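Local atomic coordinates of alpha-L-rhamnosidase (Aspergillus terreus, PDB entry 6GSZ), a protein that probably hydrolyses terminal non-reducing alpha-L-rhamnose residues from alpha-L-rhamnosides, as a calcium-binding glycoside hydrolase. Residues L447-G452 against G735-E740; G472-F477 against N760-G765; A579-P584 against T694-T699. All coordinates share one frame; numbering follows the deposited sequence.

Interaction 1 (L447-G452 against G735-E740); sequences LWSMRG and GTTTWE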
loop_
_atom_site.group_PDB
_atom_site.type_symbol
_atom_site.label_atom_id
_atom_site.label_comp_id
_atom_site.label_asym_id
_atom_site.label_seq_id
_atom_site.Cartn_x
_atom_site.Cartn_y
_atom_site.Cartn_z
ATOM N N LEU A 447 -7.289 -7.689 -5.455
ATOM C CA LEU A 447 -6.049 -8.088 -4.764
ATOM C C LEU A 447 -4.818 -7.739 -5.630
ATOM O O LEU A 447 -3.826 -7.161 -5.108
ATOM C CB LEU A 447 -6.126 -9.592 -4.491
ATOM C CG LEU A 447 -4.864 -10.292 -4.009
ATOM C CD1 LEU A 447 -4.416 -9.807 -2.657
ATOM C CD2 LEU A 447 -5.046 -11.803 -4.038
ATOM N N TRP A 448 -4.871 -8.104 -6.908
ATOM C CA TRP A 448 -3.761 -7.803 -7.779
ATOM C C TRP A 448 -3.587 -6.296 -8.025
ATOM O O TRP A 448 -2.421 -5.856 -8.196
ATOM C CB TRP A 448 -3.878 -8.583 -9.096
ATOM C CG TRP A 448 -3.411 -9.995 -8.961
ATOM C CD1 TRP A 448 -4.181 -11.118 -8.854
ATOM C CD2 TRP A 448 -2.046 -10.471 -9.001
ATOM N NE1 TRP A 448 -3.397 -12.230 -8.771
ATOM C CE2 TRP A 448 -2.086 -11.879 -8.946
ATOM C CE3 TRP A 448 -0.796 -9.858 -9.179
ATOM C CZ2 TRP A 448 -0.938 -12.673 -8.933
ATOM C CZ3 TRP A 448 0.336 -10.636 -9.219
ATOM C CH2 TRP A 448 0.270 -12.024 -9.086
ATOM N N SER A 449 -4.677 -5.520 -8.114
ATOM C CA SER A 449 -4.539 -4.079 -8.231
ATOM C C SER A 449 -3.921 -3.462 -6.963
ATOM O O SER A 449 -3.162 -2.465 -7.024
ATOM C CB SER A 449 -5.802 -3.388 -8.658
ATOM O OG SER A 449 -6.047 -3.596 -10.032
ATOM N N MET A 450 -4.260 -4.006 -5.793
ATOM C CA MET A 450 -3.643 -3.561 -4.573
ATOM C C MET A 450 -2.130 -3.872 -4.597
ATOM O O MET A 450 -1.305 -2.995 -4.248
ATOM C CB MET A 450 -4.333 -4.145 -3.331
ATOM C CG MET A 450 -3.593 -3.770 -2.031
ATOM S SD MET A 450 -4.585 -4.055 -0.625
ATOM C CE MET A 450 -3.468 -3.336 0.583
ATOM N N ARG A 451 -1.804 -5.116 -4.923
ATOM C CA ARG A 451 -0.389 -5.487 -5.010
ATOM C C ARG A 451 0.383 -4.569 -5.971
ATOM O O ARG A 451 1.518 -4.165 -5.676
ATOM C CB ARG A 451 -0.254 -6.930 -5.490
ATOM C CG ARG A 451 -0.695 -7.958 -4.471
ATOM C CD ARG A 451 -0.821 -9.330 -5.093
ATOM N NE ARG A 451 -1.112 -10.340 -4.107
ATOM C CZ ARG A 451 -1.414 -11.617 -4.395
ATOM N NH1 ARG A 451 -1.665 -11.982 -5.654
ATOM N NH2 ARG A 451 -1.511 -12.491 -3.401
ATOM N N GLY A 452 -0.233 -4.184 -7.088
ATOM C CA GLY A 452 0.490 -3.433 -8.043
ATOM C C GLY A 452 0.783 -1.996 -7.601
ATOM O O GLY A 452 1.730 -1.358 -8.094
ATOM N N GLY A 735 -9.969 -8.968 -18.009
ATOM C CA GLY A 735 -9.265 -8.204 -17.001
ATOM C C GLY A 735 -8.805 -9.063 -15.840
ATOM O O GLY A 735 -9.540 -9.967 -15.414
ATOM N N THR A 736 -7.600 -8.775 -15.333
ATOM C CA THR A 736 -7.018 -9.471 -14.199
ATOM C C THR A 736 -6.636 -8.489 -13.070
ATOM O O THR A 736 -6.012 -8.884 -12.081
ATOM C CB THR A 736 -5.821 -10.326 -14.634
ATOM O OG1 THR A 736 -4.842 -9.525 -15.293
ATOM C CG2 THR A 736 -6.236 -11.467 -15.536
ATOM N N THR A 737 -7.084 -7.248 -13.239
ATOM C CA THR A 737 -6.890 -6.119 -12.347
ATOM C C THR A 737 -8.130 -5.253 -12.526
ATOM O O THR A 737 -8.831 -5.420 -13.508
ATOM C CB THR A 737 -5.623 -5.327 -12.690
ATOM O OG1 THR A 737 -5.555 -5.083 -14.089
ATOM C CG2 THR A 737 -4.372 -6.018 -12.210
ATOM N N THR A 738 -8.363 -4.322 -11.605
ATOM C CA THR A 738 -9.400 -3.318 -11.821
ATOM C C THR A 738 -8.807 -2.188 -12.658
ATOM O O THR A 738 -7.634 -1.847 -12.554
ATOM C CB THR A 738 -10.004 -2.851 -10.488
ATOM O OG1 THR A 738 -9.013 -2.409 -9.548
ATOM C CG2 THR A 738 -10.830 -3.942 -9.842
ATOM N N TRP A 739 -9.666 -1.566 -13.479
ATOM C CA TRP A 739 -9.214 -0.554 -14.457
ATOM C C TRP A 739 -9.568 0.846 -13.954
ATOM O O TRP A 739 -10.507 1.044 -13.188
ATOM C CB TRP A 739 -9.851 -0.788 -15.830
ATOM C CG TRP A 739 -9.680 -2.170 -16.372
ATOM C CD1 TRP A 739 -8.758 -3.121 -16.043
ATOM C CD2 TRP A 739 -10.440 -2.712 -17.461
ATOM N NE1 TRP A 739 -8.910 -4.229 -16.842
ATOM C CE2 TRP A 739 -9.949 -4.010 -17.711
ATOM C CE3 TRP A 739 -11.530 -2.234 -18.193
ATOM C CZ2 TRP A 739 -10.471 -4.825 -18.723
ATOM C CZ3 TRP A 739 -12.059 -3.035 -19.184
ATOM C CH2 TRP A 739 -11.531 -4.308 -19.447
ATOM N N GLU A 740 -8.827 1.841 -14.404
ATOM C CA GLU A 740 -9.057 3.241 -14.063
ATOM C C GLU A 740 -10.465 3.690 -14.449
ATOM O O GLU A 740 -11.149 4.333 -13.646
ATOM C CB GLU A 740 -8.003 4.069 -14.780
ATOM C CG GLU A 740 -8.077 5.570 -14.594
ATOM C CD GLU A 740 -6.953 6.345 -15.262
ATOM O OE1 GLU A 740 -6.484 5.898 -16.339
ATOM O OE2 GLU A 740 -6.587 7.412 -14.687
#
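W448 turns its indole so that T736 O lies obliquely beside it, while R451 NH1 sits 3.3 Å above one face of the W448 ring, offset toward the rim. The R451 guanidinium in turn has L447 CD2 over one face, and W448 CD2 meets its edge in plane. The W448 ring itself is directed away from 735-740; the closest approach is made at the root of the side chain, where CB of W448 is 3.7 Å from T736 O and 4.1 Å from T737 CG2. Both segments belong to the six-hairpin glycosidase domain, whose core in this clan is an (alpha/alpha)6 barrel: 447-452 is the late part of helix 437-453; the other segment, 735-740, is part of the long loop between helices 727-732 and 768-775. S449 supplies the polar join. Its OG lies anti to its own carbonyl carbon (chi1 -75°) and accepts a hydrogen bond from T738 N at 2.9 Å, bent to 140° at the hydrogen. The same OG lies 3.2 Å from T737 CB and bonds to N760 OD1, so a buried hydroxyl links the helix to two parts of one loop. T738 OG1, 3.2 Å from S449 OG, is hydrogen-bonded to H761 O, and T737 OG1 bonds to F759 O. Farther along the loop E740 forms a salt bridge with R464 and touches the bound glucose.

Interaction 2 (G472-F477 against N760-G765); sequences GDIHAF and NHYAVG. With BGC (beta-D-glucopyranose), chain B.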
loop_
_atom_site.group_PDB
_atom_site.type_symbol
_atom_site.label_atom_id
_atom_site.label_comp_id
_atom_site.label_asym_id
_atom_site.label_seq_id
_atom_site.Cartn_x
_atom_site.Cartn_y
_atom_site.Cartn_z
ATOM N N GLY A 472 -6.924 11.236 -3.396
ATOM C CA GLY A 472 -8.306 10.829 -3.450
ATOM C C GLY A 472 -8.436 9.322 -3.616
ATOM O O GLY A 472 -9.326 8.678 -3.026
ATOM N N ASP A 473 -7.569 8.696 -4.418
ATOM C CA ASP A 473 -7.679 7.290 -4.719
ATOM C C ASP A 473 -7.525 6.462 -3.424
ATOM O O ASP A 473 -8.279 5.514 -3.204
ATOM C CB ASP A 473 -6.639 6.846 -5.756
ATOM C CG ASP A 473 -6.652 7.597 -7.074
ATOM O OD1 ASP A 473 -6.700 8.852 -7.025
ATOM O OD2 ASP A 473 -6.651 6.916 -8.128
ATOM N N ILE A 474 -6.534 6.805 -2.593
ATOM C CA ILE A 474 -6.328 6.056 -1.368
ATOM C C ILE A 474 -7.433 6.357 -0.354
ATOM O O ILE A 474 -7.795 5.486 0.416
ATOM C CB ILE A 474 -4.889 6.184 -0.825
ATOM C CG1 ILE A 474 -4.658 5.262 0.365
ATOM C CG2 ILE A 474 -4.530 7.607 -0.499
ATOM C CD1 ILE A 474 -4.879 3.777 0.066
ATOM N N HIS A 475 -7.975 7.565 -0.379
ATOM C CA HIS A 475 -9.132 7.862 0.461
ATOM C C HIS A 475 -10.257 6.866 0.132
ATOM O O HIS A 475 -10.852 6.243 1.029
ATOM C CB HIS A 475 -9.543 9.330 0.312
ATOM C CG HIS A 475 -10.634 9.787 1.230
ATOM N ND1 HIS A 475 -11.172 11.063 1.101
ATOM C CD2 HIS A 475 -11.349 9.166 2.192
ATOM C CE1 HIS A 475 -12.159 11.211 1.996
ATOM N NE2 HIS A 475 -12.267 10.069 2.676
ATOM N N ALA A 476 -10.573 6.710 -1.141
ATOM C CA ALA A 476 -11.645 5.813 -1.573
ATOM C C ALA A 476 -11.349 4.341 -1.268
ATOM O O ALA A 476 -12.257 3.594 -0.879
ATOM C CB ALA A 476 -11.898 5.977 -3.068
ATOM N N PHE A 477 -10.094 3.927 -1.405
ATOM C CA PHE A 477 -9.747 2.487 -1.396
ATOM C C PHE A 477 -9.363 1.957 0.004
ATOM O O PHE A 477 -9.347 0.740 0.169
ATOM C CB PHE A 477 -8.612 2.220 -2.399
ATOM C CG PHE A 477 -8.317 0.754 -2.600
ATOM C CD1 PHE A 477 -9.263 -0.080 -3.190
ATOM C CD2 PHE A 477 -7.088 0.218 -2.229
ATOM C CE1 PHE A 477 -9.017 -1.432 -3.337
ATOM C CE2 PHE A 477 -6.840 -1.140 -2.382
ATOM C CZ PHE A 477 -7.806 -1.954 -2.947
ATOM N N ASN A 760 -4.866 -0.661 -14.410
ATOM C CA ASN A 760 -4.450 -1.118 -13.090
ATOM C C ASN A 760 -4.501 0.028 -12.076
ATOM O O ASN A 760 -3.478 0.550 -11.647
ATOM C CB ASN A 760 -3.058 -1.737 -13.140
ATOM C CG ASN A 760 -2.767 -2.675 -11.998
ATOM O OD1 ASN A 760 -3.555 -2.755 -11.038
ATOM N ND2 ASN A 760 -1.657 -3.396 -12.046
ATOM N N HIS A 761 -5.729 0.382 -11.688
ATOM C CA HIS A 761 -6.048 1.394 -10.654
ATOM C C HIS A 761 -6.957 0.730 -9.627
ATOM O O HIS A 761 -7.908 0.089 -10.062
ATOM C CB HIS A 761 -6.850 2.551 -11.280
ATOM C CG HIS A 761 -6.128 3.765 -11.735
ATOM N ND1 HIS A 761 -5.266 3.753 -12.820
ATOM C CD2 HIS A 761 -6.216 5.052 -11.314
ATOM C CE1 HIS A 761 -4.822 4.983 -13.010
ATOM N NE2 HIS A 761 -5.377 5.818 -12.081
ATOM N N TYR A 762 -6.668 0.857 -8.323
ATOM C CA TYR A 762 -7.557 0.246 -7.305
ATOM C C TYR A 762 -8.854 0.983 -7.027
ATOM O O TYR A 762 -9.713 0.386 -6.348
ATOM C CB TYR A 762 -6.792 -0.036 -6.001
ATOM C CG TYR A 762 -5.990 1.072 -5.365
ATOM C CD1 TYR A 762 -6.505 2.324 -5.134
ATOM C CD2 TYR A 762 -4.666 0.859 -5.008
ATOM C CE1 TYR A 762 -5.776 3.314 -4.499
ATOM C CE2 TYR A 762 -3.910 1.846 -4.392
ATOM C CZ TYR A 762 -4.441 3.110 -4.203
ATOM O OH TYR A 762 -3.682 4.072 -3.588
ATOM N N ALA A 763 -9.090 2.202 -7.517
ATOM C CA ALA A 763 -10.297 2.936 -7.103
ATOM C C ALA A 763 -11.566 2.128 -7.311
ATOM O O ALA A 763 -12.372 2.093 -6.394
ATOM C CB ALA A 763 -10.387 4.277 -7.829
ATOM N N VAL A 764 -11.797 1.567 -8.510
ATOM C CA VAL A 764 -13.045 0.773 -8.824
ATOM C C VAL A 764 -13.086 -0.457 -7.918
ATOM O O VAL A 764 -14.187 -0.963 -7.554
ATOM C CB VAL A 764 -12.998 0.417 -10.334
ATOM C CG1 VAL A 764 -13.662 -0.856 -10.719
ATOM C CG2 VAL A 764 -13.462 1.622 -11.167
ATOM N N GLY A 765 -11.904 -0.897 -7.454
ATOM C CA GLY A 765 -11.774 -2.032 -6.573
ATOM C C GLY A 765 -12.258 -1.728 -5.155
ATOM O O GLY A 765 -12.259 -2.631 -4.327
HETATM C C2 BGC B . -5.732 9.536 -10.333
HETATM C C3 BGC B . -6.789 10.555 -10.012
HETATM C C4 BGC B . -6.559 11.969 -10.499
HETATM C C5 BGC B . -6.208 11.823 -11.900
HETATM C C6 BGC B . -6.027 13.240 -12.407
HETATM C C1 BGC B . -5.355 9.632 -11.801
HETATM O O1 BGC B . -4.462 8.579 -12.105
HETATM O O2 BGC B . -6.289 8.242 -10.353
HETATM O O3 BGC B . -6.783 10.718 -8.696
HETATM O O4 BGC B . -7.637 12.916 -10.320
HETATM O O5 BGC B . -5.047 10.975 -12.177
HETATM O O6 BGC B . -5.536 13.172 -13.750
HETATM O O HOH W 1 -6.981 4.188 -8.017
#
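Y762 lays its side chain across the F477 ring. Its CB sits 3.5 Å from the F477 ring centroid, over the middle of the face, a CH-pi contact. CG, set between the backbone N and carbonyl carbon (chi1 51°), lies 3.4 Å from F477 CD2, and CD1 covers F477 CB and CG. The two rings thus form an offset stack, their planes 8° apart. Beyond the stack, the Y762 ring turns its edge to the helix backbone, with CE1 3.6 Å from D473 O, and OH ends 3.7 Å from I474 CB. One turn before F477 on the same helix, D473 reaches into the sugar pocket: OD1 accepts a hydrogen bond from O3 of the glucose, and OD2 one from O2 at 2.6 Å. H761, just before Y762, points NE2 at O1 of the same sugar, 2.9 Å away and nearly straight at 164°; its ND1 is held by S758 OG. A water donates to D473 OD2 and accepts from A763 N at 2.9 Å, joining the carboxylate to the loop. The stack lies beside helix 437-453: F477, on helix 471-484, touches I446 and M450 there, and Y762, from the loop, touches N453.

Interaction 3 (A579-P584 against T694-T699); sequences ADWLDP and TGFAGT. With BGC (beta-D-glucopyranose), chain B; MAN (alpha-D-mannopyranose), chain F.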
loop_
_atom_site.group_PDB
_atom_site.type_symbol
_atom_site.label_atom_id
_atom_site.label_comp_id
_atom_site.label_asym_id
_atom_site.label_seq_id
_atom_site.Cartn_x
_atom_site.Cartn_y
_atom_site.Cartn_z
ATOM N N ALA A 579 -13.979 16.215 -7.693
ATOM C CA ALA A 579 -15.347 15.733 -7.339
ATOM C C ALA A 579 -15.566 14.330 -7.921
ATOM O O ALA A 579 -14.749 13.438 -7.676
ATOM C CB ALA A 579 -16.392 16.751 -7.731
ATOM N N ASP A 580 -16.718 14.074 -8.578
ATOM C CA ASP A 580 -17.036 12.706 -9.004
ATOM C C ASP A 580 -16.334 12.354 -10.313
ATOM O O ASP A 580 -16.969 12.044 -11.328
ATOM C CB ASP A 580 -18.546 12.453 -9.066
ATOM C CG ASP A 580 -18.900 10.966 -8.995
ATOM O OD1 ASP A 580 -18.121 10.168 -8.388
ATOM O OD2 ASP A 580 -19.968 10.595 -9.561
ATOM N N TRP A 581 -15.006 12.277 -10.214
ATOM C CA TRP A 581 -14.095 11.989 -11.307
ATOM C C TRP A 581 -14.445 10.649 -11.963
ATOM O O TRP A 581 -14.656 9.675 -11.277
ATOM C CB TRP A 581 -12.691 11.980 -10.688
ATOM C CG TRP A 581 -11.537 11.819 -11.629
ATOM C CD1 TRP A 581 -10.764 10.691 -11.776
ATOM C CD2 TRP A 581 -11.010 12.804 -12.527
ATOM N NE1 TRP A 581 -9.787 10.928 -12.708
ATOM C CE2 TRP A 581 -9.910 12.206 -13.173
ATOM C CE3 TRP A 581 -11.335 14.140 -12.816
ATOM C CZ2 TRP A 581 -9.124 12.906 -14.094
ATOM C CZ3 TRP A 581 -10.581 14.809 -13.766
ATOM C CH2 TRP A 581 -9.486 14.201 -14.374
ATOM N N LEU A 582 -14.465 10.611 -13.307
ATOM C CA LEU A 582 -14.603 9.382 -14.082
ATOM C C LEU A 582 -15.994 8.762 -13.896
ATOM O O LEU A 582 -16.167 7.581 -14.096
ATOM C CB LEU A 582 -13.448 8.408 -13.766
ATOM C CG LEU A 582 -12.149 8.707 -14.508
ATOM C CD1 LEU A 582 -11.022 7.803 -14.026
ATOM C CD2 LEU A 582 -12.346 8.602 -16.010
ATOM N N ASP A 583 -16.993 9.618 -13.643
ATOM C CA ASP A 583 -18.404 9.278 -13.885
ATOM C C ASP A 583 -18.432 8.618 -15.257
ATOM O O ASP A 583 -17.827 9.158 -16.180
ATOM C CB ASP A 583 -19.245 10.566 -13.814
ATOM C CG ASP A 583 -20.720 10.485 -14.155
ATOM O OD1 ASP A 583 -21.108 9.566 -14.924
ATOM O OD2 ASP A 583 -21.449 11.363 -13.656
ATOM N N PRO A 584 -19.073 7.455 -15.462
ATOM C CA PRO A 584 -19.052 6.803 -16.776
ATOM C C PRO A 584 -19.663 7.631 -17.923
ATOM O O PRO A 584 -19.385 7.352 -19.103
ATOM C CB PRO A 584 -19.854 5.520 -16.559
ATOM C CG PRO A 584 -20.700 5.800 -15.364
ATOM C CD PRO A 584 -19.871 6.710 -14.479
ATOM N N THR A 694 -21.634 5.845 -10.921
ATOM C CA THR A 694 -20.775 6.635 -10.021
ATOM C C THR A 694 -19.345 6.747 -10.569
ATOM O O THR A 694 -18.840 5.804 -11.130
ATOM C CB THR A 694 -20.792 5.981 -8.638
ATOM O OG1 THR A 694 -20.452 4.592 -8.769
ATOM C CG2 THR A 694 -22.120 6.109 -7.917
ATOM N N GLY A 695 -18.701 7.885 -10.255
ATOM C CA GLY A 695 -17.253 8.030 -10.385
ATOM C C GLY A 695 -16.545 7.812 -9.052
ATOM O O GLY A 695 -17.046 7.100 -8.170
ATOM N N PHE A 696 -15.406 8.489 -8.853
ATOM C CA PHE A 696 -14.567 8.228 -7.689
ATOM C C PHE A 696 -15.275 8.668 -6.406
ATOM O O PHE A 696 -14.930 8.178 -5.335
ATOM C CB PHE A 696 -13.181 8.888 -7.836
ATOM C CG PHE A 696 -12.137 8.185 -8.672
ATOM C CD1 PHE A 696 -12.488 7.336 -9.715
ATOM C CD2 PHE A 696 -10.801 8.394 -8.420
ATOM C CE1 PHE A 696 -11.535 6.714 -10.503
ATOM C CE2 PHE A 696 -9.838 7.794 -9.222
ATOM C CZ PHE A 696 -10.194 6.942 -10.240
ATOM N N ALA A 697 -16.156 9.668 -6.520
ATOM C CA ALA A 697 -16.798 10.197 -5.302
ATOM C C ALA A 697 -17.857 9.229 -4.757
ATOM O O ALA A 697 -18.066 9.195 -3.560
ATOM C CB ALA A 697 -17.434 11.554 -5.554
ATOM N N GLY A 698 -18.547 8.521 -5.666
ATOM C CA GLY A 698 -19.686 7.699 -5.295
ATOM C C GLY A 698 -19.379 6.207 -5.194
ATOM O O GLY A 698 -20.046 5.493 -4.440
ATOM N N THR A 699 -18.419 5.702 -5.959
ATOM C CA THR A 699 -18.294 4.253 -6.164
ATOM C C THR A 699 -17.985 3.507 -4.858
ATOM O O THR A 699 -18.660 2.492 -4.528
ATOM C CB THR A 699 -17.234 3.935 -7.210
ATOM O OG1 THR A 699 -17.686 4.486 -8.447
ATOM C CG2 THR A 699 -17.051 2.443 -7.374
HETATM C C2 BGC B . -5.732 9.536 -10.333
HETATM C C3 BGC B . -6.789 10.555 -10.012
HETATM C C4 BGC B . -6.559 11.969 -10.499
HETATM C C5 BGC B . -6.208 11.823 -11.900
HETATM C C6 BGC B . -6.027 13.240 -12.407
HETATM C C1 BGC B . -5.355 9.632 -11.801
HETATM O O1 BGC B . -4.462 8.579 -12.105
HETATM O O2 BGC B . -6.289 8.242 -10.353
HETATM O O3 BGC B . -6.783 10.718 -8.696
HETATM O O4 BGC B . -7.637 12.916 -10.320
HETATM O O5 BGC B . -5.047 10.975 -12.177
HETATM O O6 BGC B . -5.536 13.172 -13.750
HETATM C C1 MAN F . -21.587 8.411 -23.966
HETATM C C2 MAN F . -21.428 9.603 -23.017
HETATM C C3 MAN F . -19.932 9.857 -22.792
HETATM C C4 MAN F . -19.246 8.589 -22.238
HETATM C C5 MAN F . -19.549 7.420 -23.171
HETATM C C6 MAN F . -19.038 6.118 -22.609
HETATM O O2 MAN F . -22.117 9.307 -21.811
HETATM O O3 MAN F . -19.729 11.049 -21.991
HETATM O O4 MAN F . -17.765 8.728 -22.180
HETATM O O5 MAN F . -20.945 7.227 -23.466
HETATM O O6 MAN F . -19.455 5.135 -23.529
#
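W581 and F696 lie side by side, pointing the same way but with their planes turned 78° apart: a T-shaped pair in which the indole edge, led by CD1, stands 3.9 Å above the centre of the F696 ring. W581 lies within a type II beta turn, D580 to D583, in a loop of the six-hairpin glycosidase domain that helps line the sugar pocket. One indole face carries O4 of the glucose, 3.7 Å from W581 CE2 and offset toward the rim. L582 runs alongside F696 and touches CE1 with CD1 at 3.7 Å. D580 has CG anti to the backbone N (chi1 -159°), and its carboxylate meets the bend of 694-699. D580 OD1 accepts hydrogen bonds from A697 N at 2.8 Å, nearly along its C-O axis, and from G698 N above the carboxylate plane. D580 OD2 is met by G695 N on its syn side, 32° out of the carboxylate plane, and also bonds to T657 OG1. Three backbone N-H groups and a threonine hydroxyl thus satisfy this buried, probably ionised group. F696 N bonds to W581 O at 2.8 Å; that oxygen also takes a CA-H...O contact from G695 CA, 3.2 Å away.

Overall arrangement
Interactions 1 and 2, with centres about 10 Å apart, share the loop between helices 727-732 and 768-775 and set it against the consecutive helices 437-453 and 471-484. Their pocket ends meet where E740 OE2 packs 3.3 Å from H761 NE2. Interaction 3, about 11 Å from interaction 2 between centres and nested inside both chain closures, adds another wall: F696 CE2 lies 3.5 Å from D473 OD2, and F696 CZ 3.6 Å from A763 CB. It also reaches interaction 1 through L582 CD1, 3.5 Å from E740 O. D473 and H761 hydrogen-bond the glucose, as do D460 and W527, while E740, W581 and F696 touch it.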